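Local coordinates for FACT complex subunit SPT16 (Ashbya gossypii, PDB 6A8M), which is the N-terminal, peptidase-like part of the Spt16 subunit of FACT, a complex that probably acts as a histone chaperone reorganizing nucleosomes in transcription, replication and repair, at residues Y59-T64 against V75-A80; Y184-S189 against G427-T432; D393-S398 against V421-G426. All coordinates share one frame; numbering follows the deposited sequence.

Contact 1: residues Y59-T64 against V75-A80; sequences YEFPTT and VITSAA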
# COMPACT_ATOMS: atom_id res chain seq x y z
N TYR A 59 8.66 12.18 1.42
CA TYR A 59 8.02 13.02 0.42
C TYR A 59 8.51 12.57 -0.94
O TYR A 59 9.63 12.07 -1.07
CB TYR A 59 8.36 14.50 0.56
CG TYR A 59 7.98 15.06 1.89
CD1 TYR A 59 6.71 15.58 2.09
CD2 TYR A 59 8.86 15.05 2.95
CE1 TYR A 59 6.34 16.10 3.30
CE2 TYR A 59 8.49 15.56 4.20
CZ TYR A 59 7.21 16.09 4.35
OH TYR A 59 6.79 16.61 5.56
N GLU A 60 7.67 12.76 -1.95
CA GLU A 60 8.10 12.57 -3.33
C GLU A 60 8.86 13.82 -3.79
O GLU A 60 8.41 14.95 -3.56
CB GLU A 60 6.90 12.28 -4.23
CG GLU A 60 7.26 11.96 -5.65
CD GLU A 60 6.07 11.80 -6.58
OE1 GLU A 60 5.30 12.77 -6.77
OE2 GLU A 60 5.92 10.71 -7.15
N PHE A 61 10.05 13.62 -4.38
CA PHE A 61 10.84 14.72 -4.92
C PHE A 61 10.79 14.62 -6.44
O PHE A 61 11.51 13.80 -7.03
CB PHE A 61 12.30 14.67 -4.44
CG PHE A 61 12.56 15.35 -3.10
CD1 PHE A 61 11.67 15.23 -2.04
CD2 PHE A 61 13.73 16.06 -2.90
CE1 PHE A 61 11.93 15.86 -0.82
CE2 PHE A 61 14.00 16.68 -1.68
CZ PHE A 61 13.11 16.58 -0.64
N PRO A 62 9.92 15.37 -7.11
CA PRO A 62 9.86 15.27 -8.57
C PRO A 62 11.16 15.72 -9.21
O PRO A 62 11.99 16.40 -8.61
CB PRO A 62 8.71 16.21 -8.94
CG PRO A 62 7.85 16.21 -7.73
CD PRO A 62 8.82 16.20 -6.58
N THR A 63 11.34 15.29 -10.47
CA THR A 63 12.46 15.72 -11.29
C THR A 63 13.80 15.51 -10.57
O THR A 63 14.59 16.43 -10.40
CB THR A 63 12.27 17.19 -11.68
OG1 THR A 63 10.92 17.37 -12.13
CG2 THR A 63 13.19 17.57 -12.80
N THR A 64 14.00 14.29 -10.09
CA THR A 64 15.10 13.96 -9.20
C THR A 64 15.62 12.57 -9.55
O THR A 64 14.83 11.66 -9.79
CB THR A 64 14.65 13.98 -7.73
OG1 THR A 64 14.32 15.32 -7.38
CG2 THR A 64 15.74 13.45 -6.80
N VAL A 75 22.53 12.18 -5.68
CA VAL A 75 21.20 12.75 -5.86
C VAL A 75 21.34 13.92 -6.82
O VAL A 75 22.11 14.85 -6.55
CB VAL A 75 20.59 13.22 -4.53
CG1 VAL A 75 19.20 13.76 -4.73
CG2 VAL A 75 20.60 12.07 -3.52
N ILE A 76 20.60 13.88 -7.93
CA ILE A 76 20.53 15.00 -8.87
C ILE A 76 19.17 15.64 -8.66
O ILE A 76 18.14 14.99 -8.87
CB ILE A 76 20.70 14.55 -10.33
CG1 ILE A 76 22.01 13.79 -10.53
CG2 ILE A 76 20.56 15.76 -11.30
CD1 ILE A 76 22.18 13.22 -11.93
N THR A 77 19.16 16.89 -8.23
CA THR A 77 17.89 17.54 -7.92
C THR A 77 18.11 19.05 -7.93
O THR A 77 19.24 19.54 -7.99
CB THR A 77 17.33 17.06 -6.58
OG1 THR A 77 15.94 17.39 -6.50
CG2 THR A 77 18.08 17.69 -5.39
N SER A 78 17.01 19.79 -7.85
CA SER A 78 17.06 21.23 -8.04
C SER A 78 17.68 21.92 -6.83
O SER A 78 17.80 21.36 -5.74
CB SER A 78 15.66 21.78 -8.26
OG SER A 78 14.90 21.62 -7.08
N ALA A 79 18.07 23.19 -7.03
CA ALA A 79 18.66 23.94 -5.94
C ALA A 79 17.70 24.08 -4.77
O ALA A 79 18.11 24.05 -3.60
CB ALA A 79 19.11 25.32 -6.44
N ALA A 80 16.40 24.25 -5.06
CA ALA A 80 15.41 24.40 -4.00
C ALA A 80 15.24 23.11 -3.21
O ALA A 80 15.13 23.14 -1.98
CB ALA A 80 14.07 24.83 -4.60
O HOH W 1 14.20 18.83 -8.96

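Contact 2: residues Y184-S189 against G427-T432; sequences YLQVSS and GPKVLT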
# COMPACT_ATOMS: atom_id res chain seq x y z
N TYR A 184 1.91 5.52 12.02
CA TYR A 184 1.16 6.06 10.88
C TYR A 184 0.13 5.06 10.39
O TYR A 184 -0.97 5.45 9.97
CB TYR A 184 2.10 6.46 9.75
CG TYR A 184 3.07 7.56 10.13
CD1 TYR A 184 2.72 8.58 11.02
CD2 TYR A 184 4.35 7.58 9.57
CE1 TYR A 184 3.63 9.57 11.36
CE2 TYR A 184 5.25 8.58 9.88
CZ TYR A 184 4.89 9.57 10.78
OH TYR A 184 5.81 10.55 11.09
N LEU A 185 0.47 3.76 10.39
CA LEU A 185 -0.50 2.74 9.99
C LEU A 185 -1.68 2.68 10.95
O LEU A 185 -2.81 2.41 10.52
CB LEU A 185 0.18 1.37 9.89
CG LEU A 185 1.10 1.25 8.69
CD1 LEU A 185 2.08 0.09 8.93
CD2 LEU A 185 0.32 0.97 7.44
N GLN A 186 -1.46 2.92 12.25
CA GLN A 186 -2.60 2.94 13.16
C GLN A 186 -3.47 4.17 12.93
O GLN A 186 -4.70 4.09 13.01
CB GLN A 186 -2.13 2.85 14.62
CG GLN A 186 -3.29 2.89 15.62
CD GLN A 186 -4.20 1.67 15.57
OE1 GLN A 186 -4.01 0.70 16.33
NE2 GLN A 186 -5.23 1.72 14.70
N VAL A 187 -2.85 5.32 12.66
CA VAL A 187 -3.64 6.52 12.36
C VAL A 187 -4.48 6.27 11.12
O VAL A 187 -5.69 6.50 11.11
CB VAL A 187 -2.73 7.74 12.17
CG1 VAL A 187 -3.55 8.95 11.72
CG2 VAL A 187 -2.00 8.10 13.48
N SER A 188 -3.82 5.78 10.06
CA SER A 188 -4.52 5.48 8.81
C SER A 188 -5.69 4.53 9.04
O SER A 188 -6.79 4.75 8.52
CB SER A 188 -3.53 4.87 7.83
OG SER A 188 -4.20 4.53 6.63
N SER A 189 -5.44 3.46 9.79
CA SER A 189 -6.47 2.45 10.04
C SER A 189 -7.65 3.05 10.80
O SER A 189 -8.81 2.73 10.50
CB SER A 189 -5.90 1.26 10.81
OG SER A 189 -4.96 0.53 10.01
N GLY A 427 2.39 -10.15 19.19
CA GLY A 427 1.57 -10.90 18.28
C GLY A 427 0.82 -10.00 17.32
O GLY A 427 1.05 -8.78 17.28
N PRO A 428 -0.07 -10.58 16.53
CA PRO A 428 -0.84 -9.78 15.59
C PRO A 428 -1.76 -8.83 16.33
O PRO A 428 -2.33 -9.17 17.37
CB PRO A 428 -1.64 -10.82 14.78
CG PRO A 428 -1.64 -12.05 15.63
CD PRO A 428 -0.39 -12.02 16.46
N LYS A 429 -1.90 -7.62 15.80
CA LYS A 429 -2.76 -6.61 16.40
C LYS A 429 -3.64 -6.05 15.29
O LYS A 429 -3.12 -5.57 14.27
CB LYS A 429 -1.93 -5.51 17.06
CG LYS A 429 -2.70 -4.29 17.57
CD LYS A 429 -1.72 -3.21 18.06
CE LYS A 429 -2.44 -2.00 18.66
NZ LYS A 429 -1.64 -1.41 19.78
N VAL A 430 -4.96 -6.16 15.45
CA VAL A 430 -5.88 -5.66 14.43
C VAL A 430 -6.00 -4.15 14.60
O VAL A 430 -6.37 -3.66 15.67
CB VAL A 430 -7.24 -6.35 14.54
CG1 VAL A 430 -8.23 -5.81 13.51
CG2 VAL A 430 -7.09 -7.89 14.41
N LEU A 431 -5.67 -3.40 13.54
CA LEU A 431 -5.64 -1.95 13.63
C LEU A 431 -6.98 -1.30 13.30
O LEU A 431 -7.25 -0.19 13.77
CB LEU A 431 -4.56 -1.38 12.71
CG LEU A 431 -3.13 -1.89 12.92
CD1 LEU A 431 -2.20 -1.05 12.04
CD2 LEU A 431 -2.70 -1.79 14.38
N THR A 432 -7.81 -1.95 12.49
CA THR A 432 -9.13 -1.48 12.09
C THR A 432 -10.15 -2.14 13.03
O THR A 432 -10.31 -3.36 13.01
CB THR A 432 -9.42 -1.82 10.63
OG1 THR A 432 -9.04 -3.18 10.38
CG2 THR A 432 -8.62 -0.92 9.67

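Contact 3: residues D393-S398 against V421-G426; sequences DCFNIS and VQLTSG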
# COMPACT_ATOMS: atom_id res chain seq x y z
N ASP A 393 5.75 -6.68 10.14
CA ASP A 393 4.98 -6.64 8.91
C ASP A 393 3.56 -6.20 9.19
O ASP A 393 2.98 -6.52 10.23
CB ASP A 393 4.95 -8.01 8.24
CG ASP A 393 6.26 -8.38 7.57
OD1 ASP A 393 7.17 -7.52 7.51
OD2 ASP A 393 6.38 -9.55 7.14
N CYS A 394 2.98 -5.48 8.23
CA CYS A 394 1.58 -5.08 8.29
C CYS A 394 0.86 -5.69 7.11
O CYS A 394 1.33 -5.58 5.97
CB CYS A 394 1.45 -3.55 8.25
SG CYS A 394 -0.24 -2.96 8.44
N PHE A 395 -0.29 -6.32 7.37
CA PHE A 395 -1.04 -6.98 6.30
C PHE A 395 -2.43 -6.38 6.13
O PHE A 395 -3.07 -5.91 7.08
CB PHE A 395 -1.19 -8.50 6.57
CG PHE A 395 0.11 -9.22 6.54
CD1 PHE A 395 0.58 -9.76 5.34
CD2 PHE A 395 0.88 -9.30 7.68
CE1 PHE A 395 1.81 -10.39 5.30
CE2 PHE A 395 2.11 -9.95 7.65
CZ PHE A 395 2.57 -10.48 6.45
N ASN A 396 -2.87 -6.40 4.87
CA ASN A 396 -4.28 -6.32 4.50
C ASN A 396 -4.78 -7.76 4.44
O ASN A 396 -4.45 -8.49 3.51
CB ASN A 396 -4.41 -5.60 3.16
CG ASN A 396 -5.81 -5.64 2.60
OD1 ASN A 396 -6.77 -5.86 3.33
ND2 ASN A 396 -5.92 -5.39 1.30
N ILE A 397 -5.52 -8.20 5.46
CA ILE A 397 -6.10 -9.54 5.45
C ILE A 397 -7.51 -9.38 4.90
O ILE A 397 -8.39 -8.84 5.58
CB ILE A 397 -6.11 -10.15 6.86
CG1 ILE A 397 -4.70 -10.20 7.45
CG2 ILE A 397 -6.74 -11.54 6.85
CD1 ILE A 397 -3.74 -11.10 6.65
N SER A 398 -7.71 -9.81 3.65
CA SER A 398 -8.94 -9.54 2.91
C SER A 398 -9.41 -10.85 2.32
O SER A 398 -8.68 -11.49 1.55
CB SER A 398 -8.70 -8.50 1.81
OG SER A 398 -9.83 -8.42 0.94
N VAL A 421 -3.85 -5.61 9.79
CA VAL A 421 -3.27 -6.37 10.90
C VAL A 421 -1.77 -6.10 10.96
O VAL A 421 -1.06 -6.29 9.96
CB VAL A 421 -3.52 -7.88 10.75
CG1 VAL A 421 -2.90 -8.64 11.94
CG2 VAL A 421 -5.03 -8.19 10.61
N GLN A 422 -1.29 -5.71 12.12
CA GLN A 422 0.11 -5.40 12.37
C GLN A 422 0.73 -6.53 13.17
O GLN A 422 0.22 -6.89 14.23
CB GLN A 422 0.24 -4.09 13.14
CG GLN A 422 1.65 -3.78 13.57
CD GLN A 422 2.51 -3.35 12.40
OE1 GLN A 422 2.16 -2.44 11.64
NE2 GLN A 422 3.65 -4.01 12.23
N LEU A 423 1.85 -7.08 12.70
CA LEU A 423 2.63 -8.01 13.52
C LEU A 423 3.45 -7.21 14.50
O LEU A 423 4.26 -6.37 14.08
CB LEU A 423 3.55 -8.88 12.66
CG LEU A 423 3.02 -10.19 12.09
CD1 LEU A 423 2.64 -11.18 13.20
CD2 LEU A 423 1.84 -9.91 11.19
N THR A 424 3.27 -7.46 15.80
CA THR A 424 4.08 -6.87 16.85
C THR A 424 4.75 -7.97 17.67
O THR A 424 4.49 -9.17 17.50
CB THR A 424 3.25 -5.99 17.78
OG1 THR A 424 2.48 -6.82 18.65
CG2 THR A 424 2.30 -5.12 16.97
N SER A 425 5.64 -7.55 18.58
CA SER A 425 6.28 -8.53 19.45
C SER A 425 5.24 -9.26 20.31
O SER A 425 5.45 -10.42 20.68
CB SER A 425 7.34 -7.87 20.34
OG SER A 425 8.39 -7.31 19.56
N GLY A 426 4.12 -8.60 20.61
CA GLY A 426 3.03 -9.22 21.33
C GLY A 426 2.09 -10.03 20.48
O GLY A 426 1.09 -10.56 20.99

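Contact 1: residues Y59-T64 against V75-A80
Thr64 and Thr77 sit side by side with their side chains pointing the same way, where strand 64-68 and strand 72-77 of the N-terminal lobe sheet meet as an antiparallel hairpin. The chain enters this hairpin through a G1 beta bulge, in which Thr63 and Thr64 both face Leu37 on the next strand, and Thr63 takes the left-handed backbone conformation (phi 53°) characteristic of the first position of such a bulge.

Hydroxyls carry the polar part. Thr77 OG1 donates to Thr64 OG1 over 2.8 Å, and Thr64 OG1 passes its own hydrogen to Pro62 O, also at 2.8 Å and from above the carbonyl plane. Threonine suits position 64 because its one oxygen can accept and donate in turn. With Thr77 OG1 anti to its backbone N (chi1 -162°), the hydroxyl is placed beside Thr64.

The apolar contact is made by the methyl of Thr64, whose CG2 turns to Val75 CG1 at 4.0 Å.

The Phe61 ring offers its edge to a hydroxyl, CD2 lying 4.4 Å from Thr77 OG1. Lys81 and Leu85 of helix 79-95 also pack on Phe61.

The backbone adds a CA-H...O contact, Thr64 CA to Ile76 O at 3.2 Å. At the hairpin's exit Ser78 is the N-cap of helix 79-95, its OG bonded to Lys81 N. A water joins this turn to the bulge, donating to Thr63 O at 2.8 Å and accepting a weak bond from Ser78 N at 3.2 Å.

Contact 2: residues Y184-S189 against G427-T432
Lys429 is the first residue of 427-432 to meet helix 179-208. Its side chain crosses that of Gln186 at about a right angle, CE lying 3.9 Å from Gln186 OE1; lysine suits this exposed place, its CH2 groups passing beside the glutamine.

Leu431 comes next and does most of the touching. Its backbone has turned out of the extended form (psi -26°), and its side chain points at the helix. CB rests 3.3 Å from Ser189 OG, CD1 reaches Leu185 CB at 4.0 Å, and CD2 lies 3.4 Å from Gln186 OE1. Its carbonyl is used as well: Gln186 NE2 donates to Leu431 O over 2.9 Å (N-H...O angle 155°), with the acceptor in the plane of the amide. The bend of Gln186 at chi2 (67°) brings CD round to the side of Leu431, and glutamine has the length to span the gap. Ser189 is small enough to let leucine in close, and its OG is satisfied by donating to Leu185 O at 2.9 Å. That carbonyl also takes Ser189 N, the two donors arriving from opposite faces of its plane.

Thr432 closes the segment with its methyl, CG2 to Ser189 CB at 3.7 Å, while OG1 is bonded to Asp419 and to Thr420 N.

In the pita-bread fold of the M24 family, the contact thus lays the helix against the end of the edge strand 427-430. Gln422 and Thr420 of strand 412-424 and Tyr298 and Ser300 of strand 298-308 pack on the same helical turns.

Contact 3: residues D393-S398 against V421-G426
The Phe395 ring meets Leu423 at its rim: CE2 lies 3.6 Å from Leu423 CD2, near the ring plane, and the two side chains cross obliquely. Val421 O also lies near the ring plane, by CD2, and Phe378 pairs edge-to-face with the ring. The other flat group, the Gln422 amide, turns its in-plane N-H to its neighbour's carbonyl, NE2 to Leu423 O at 3.1 Å, while OE1 rests 3.6 Å from Cys394 CB. Gln422 CG is anti to its backbone N (chi1 174°), and the bend at chi2 brings CD to the Asp393 side of the strand. An alanine here would probably leave Leu423 O without this donor and open a gap beside Cys394.

Both segments belong to the beta hairpin of strands 394-405 and 412-424, in the antiparallel sheet of the peptidase-like M24 domain. Phe395 and Val421 form a hydrogen-bonded pair, Phe395 N to Val421 O at 2.7 Å and Val421 N to Phe395 O at 2.8 Å; Cys394 and Gln422 form the non-hydrogen-bonded pair beside it. Leu423 N reaches Asp393 O at 2.8 Å, nearly straight (171°). On the Phe395 face, Ile397 CG1 packs on Val421 CG2 at 3.8 Å.

How the contacts relate
Contacts 2 and 3, their centres about 8 Å apart, lie in the peptidase-like part, contact 3 inside the loop that contact 2 closes. Strands 412-424 and 427-430 pair in one sheet through Lys429 N and Gln422 O, while Leu185 packs on both Gln422 and Cys394. Contact 1 lies in the N-terminal lobe, its centre about 32 Å from that of contact 2. All three are mainly buried, although Lys429 brings contact 2 to the surface. Their chemistry follows their place: hydroxyls and a water at a hairpin's mouth in contact 1, one hydrogen bond from a glutamine amide and leucine packing in contact 2, and backbone bonds with apolar side chains within a sheet in contact 3.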